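PDB 7DVT: HTH marR-type domain-containing protein from Streptococcus agalactiae serotype III, which probably binds DNA as a MarR-family transcription factor and carries heme, bound here together with carbon monoxide. Local coordinates for residues 33-38 and 67-72. Residues are numbered along the deposited sequence; the frame is centred on the assembly and turned at random.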
ATOM      1  N   GLY A  33      11.619  12.094  -3.920  1.00 77.58           N
ATOM      2  CA  GLY A  33      12.378  11.019  -3.298  1.00 74.44           C
ATOM      3  C   GLY A  33      13.866  11.314  -3.165  1.00 74.95           C
ATOM      4  O   GLY A  33      14.248  12.149  -2.350  1.00 76.99           O
ATOM      5  N   PRO A  34      14.741  10.600  -3.925  1.00 71.46           N
ATOM      6  CA  PRO A  34      16.195  10.762  -3.854  1.00 67.14           C
ATOM      7  C   PRO A  34      16.800  12.074  -4.378  1.00 66.65           C
ATOM      8  O   PRO A  34      17.814  12.528  -3.838  1.00 61.80           O
ATOM      9  CB  PRO A  34      16.707   9.554  -4.654  1.00 71.28           C
ATOM     10  CG  PRO A  34      15.628   9.319  -5.683  1.00 73.08           C
ATOM     11  CD  PRO A  34      14.353   9.589  -4.920  1.00 74.13           C
ATOM     12  N   GLN A  35      16.215  12.674  -5.436  1.00 64.40           N
ATOM     13  CA  GLN A  35      16.690  13.970  -5.896  1.00 63.65           C
ATOM     14  C   GLN A  35      16.598  15.007  -4.781  1.00 62.97           C
ATOM     15  O   GLN A  35      17.551  15.754  -4.547  1.00 64.12           O
ATOM     16  CB  GLN A  35      15.948  14.453  -7.142  1.00 64.00           C
ATOM     17  CG  GLN A  35      16.432  13.742  -8.388  1.00 64.67           C
ATOM     18  CD  GLN A  35      15.662  14.168  -9.607  1.00 63.56           C
ATOM     19  OE1 GLN A  35      15.795  15.275 -10.119  1.00 65.32           O
ATOM     20  NE2 GLN A  35      14.827  13.267 -10.084  1.00 64.65           N
ATOM     21  N   GLY A  36      15.437  15.062  -4.110  1.00 65.71           N
ATOM     22  CA  GLY A  36      15.245  16.010  -3.028  1.00 63.73           C
ATOM     23  C   GLY A  36      16.242  15.744  -1.903  1.00 62.10           C
ATOM     24  O   GLY A  36      16.709  16.692  -1.301  1.00 65.16           O
ATOM     25  N   HIS A  37      16.557  14.464  -1.603  1.00 65.45           N
ATOM     26  CA  HIS A  37      17.454  14.135  -0.513  1.00 65.39           C
ATOM     27  C   HIS A  37      18.845  14.679  -0.811  1.00 60.30           C
ATOM     28  O   HIS A  37      19.468  15.244   0.075  1.00 61.41           O
ATOM     29  CB  HIS A  37      17.454  12.624  -0.178  1.00 73.87           C
ATOM     30  CG  HIS A  37      18.138  12.225   1.105  1.00 83.91           C
ATOM     31  ND1 HIS A  37      17.677  12.606   2.362  1.00 89.72           N
ATOM     32  CD2 HIS A  37      19.203  11.407   1.344  1.00 92.96           C
ATOM     33  CE1 HIS A  37      18.463  12.100   3.305  1.00 94.81           C
ATOM     34  NE2 HIS A  37      19.410  11.346   2.706  1.00 96.71           N
ATOM     35  N   LEU A  38      19.335  14.495  -2.037  1.00 58.10           N
ATOM     36  CA  LEU A  38      20.657  14.982  -2.427  1.00 60.11           C
ATOM     37  C   LEU A  38      20.679  16.518  -2.456  1.00 57.33           C
ATOM     38  O   LEU A  38      21.647  17.155  -2.005  1.00 56.22           O
ATOM     39  CB  LEU A  38      20.990  14.425  -3.813  1.00 61.86           C
ATOM     40  CG  LEU A  38      22.182  13.474  -3.871  1.00 68.54           C
ATOM     41  CD1 LEU A  38      21.876  12.276  -4.738  1.00 63.28           C
ATOM     42  CD2 LEU A  38      23.395  14.235  -4.421  1.00 72.52           C
ATOM     43  N   SER A  67      24.417   6.901 -10.893  1.00 69.17           N
ATOM     44  CA  SER A  67      24.823   7.551 -12.122  1.00 71.88           C
ATOM     45  C   SER A  67      23.610   8.066 -12.901  1.00 73.52           C
ATOM     46  O   SER A  67      23.678   9.093 -13.587  1.00 71.07           O
ATOM     47  CB  SER A  67      25.651   6.615 -12.941  1.00 75.49           C
ATOM     48  OG  SER A  67      26.057   7.281 -14.126  1.00 81.46           O
ATOM     49  N   ASN A  68      22.492   7.341 -12.798  1.00 76.24           N
ATOM     50  CA  ASN A  68      21.311   7.770 -13.525  1.00 75.77           C
ATOM     51  C   ASN A  68      20.654   8.935 -12.802  1.00 72.39           C
ATOM     52  O   ASN A  68      20.201   9.873 -13.441  1.00 73.64           O
ATOM     53  CB  ASN A  68      20.281   6.667 -13.707  1.00 80.57           C
ATOM     54  CG  ASN A  68      20.694   5.719 -14.814  1.00 92.76           C
ATOM     55  OD1 ASN A  68      20.630   4.500 -14.642  1.00 89.49           O
ATOM     56  ND2 ASN A  68      21.153   6.268 -15.933  1.00 95.18           N
ATOM     57  N   LEU A  69      20.545   8.819 -11.482  1.00 69.97           N
ATOM     58  CA  LEU A  69      20.003   9.874 -10.651  1.00 70.52           C
ATOM     59  C   LEU A  69      20.682  11.193 -11.002  1.00 69.83           C
ATOM     60  O   LEU A  69      20.022  12.111 -11.476  1.00 70.62           O
ATOM     61  CB  LEU A  69      20.150   9.496  -9.176  1.00 68.30           C
ATOM     62  CG  LEU A  69      19.592  10.510  -8.177  1.00 74.97           C
ATOM     63  CD1 LEU A  69      18.072  10.573  -8.288  1.00 74.64           C
ATOM     64  CD2 LEU A  69      19.993  10.146  -6.743  1.00 75.19           C
ATOM     65  N   VAL A  70      22.012  11.269 -10.868  1.00 67.20           N
ATOM     66  CA  VAL A  70      22.684  12.559 -10.917  1.00 63.38           C
ATOM     67  C   VAL A  70      22.625  13.157 -12.322  1.00 63.18           C
ATOM     68  O   VAL A  70      22.753  14.368 -12.510  1.00 60.89           O
ATOM     69  CB  VAL A  70      24.118  12.515 -10.356  1.00 62.77           C
ATOM     70  CG1 VAL A  70      24.140  11.881  -8.975  1.00 63.81           C
ATOM     71  CG2 VAL A  70      25.086  11.809 -11.292  1.00 62.35           C
ATOM     72  N   LYS A  71      22.443  12.310 -13.314  1.00 57.42           N
ATOM     73  CA  LYS A  71      22.392  12.759 -14.688  1.00 62.39           C
ATOM     74  C   LYS A  71      21.004  13.332 -14.984  1.00 67.92           C
ATOM     75  O   LYS A  71      20.897  14.260 -15.804  1.00 60.64           O
ATOM     76  CB  LYS A  71      22.837  11.668 -15.667  1.00 75.43           C
ATOM     77  CG  LYS A  71      23.365  12.215 -16.992  1.00 84.28           C
ATOM     78  CD  LYS A  71      23.373  11.233 -18.187  1.00 91.16           C
ATOM     79  CE  LYS A  71      23.006  11.873 -19.528  1.00 94.38           C
ATOM     80  NZ  LYS A  71      22.892  10.884 -20.651  1.00 87.99           N
ATOM     81  N   ARG A  72      19.996  12.810 -14.258  1.00 65.21           N
ATOM     82  CA  ARG A  72      18.643  13.325 -14.217  1.00 64.61           C
ATOM     83  C   ARG A  72      18.636  14.676 -13.510  1.00 65.46           C
ATOM     84  O   ARG A  72      18.083  15.617 -14.059  1.00 65.81           O
ATOM     85  CB  ARG A  72      17.677  12.367 -13.516  1.00 66.85           C
ATOM     86  CG  ARG A  72      16.912  11.519 -14.524  1.00 84.42           C
ATOM     87  CD  ARG A  72      16.658  10.112 -14.046  1.00 90.34           C
ATOM     88  NE  ARG A  72      15.901  10.139 -12.804  1.00 98.67           N
ATOM     89  CZ  ARG A  72      16.025   9.255 -11.819  1.00 98.86           C
ATOM     90  NH1 ARG A  72      16.888   8.261 -11.920  1.00 95.40           N
ATOM     91  NH2 ARG A  72      15.262   9.368 -10.742  1.00107.45           N
TER
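Leu69 holds CG anti to its backbone N (chi1 -179°), which carries both of its methyls across to Pro34, Gln35 and Leu38. Gln35 answers with CG anti to its carbonyl carbon and a chain extended beyond it (chi2 177°), running past Leu69 in the opposite direction. The contact lies inside the winged helix-turn-helix domain of the MarR fold. It joins the start of helix 34-44 to helix 63-76, which from its place in the fold is consistent with the DNA recognition helix. The axes of the two short helix segments approach to 10.5 Å at their closest and cross at -75°; the contact is made by side chains.

Both Leu69 methyls touch Pro34. CD1 lies 3.8 Å from Pro34 CG and 3.6 Å from Gln35 CG. CD2 also meets Leu38, 3.5 Å from its CD1, a tight carbon pair. Leu59 of helix 52-59 touches both leucines, and Met73, on helix 63-76 itself, touches Gln35 and Leu38. Gln35 OE1 takes a weak hydrogen bond from Asn76 ND2. At the exposed border, the bent Arg72 chain brings its guanidinium plane nearly perpendicular to the Gln35 amide. Both facing nitrogens are donors, so Arg72 NH2 only touches Gln35 NE2, at 4.0 Å.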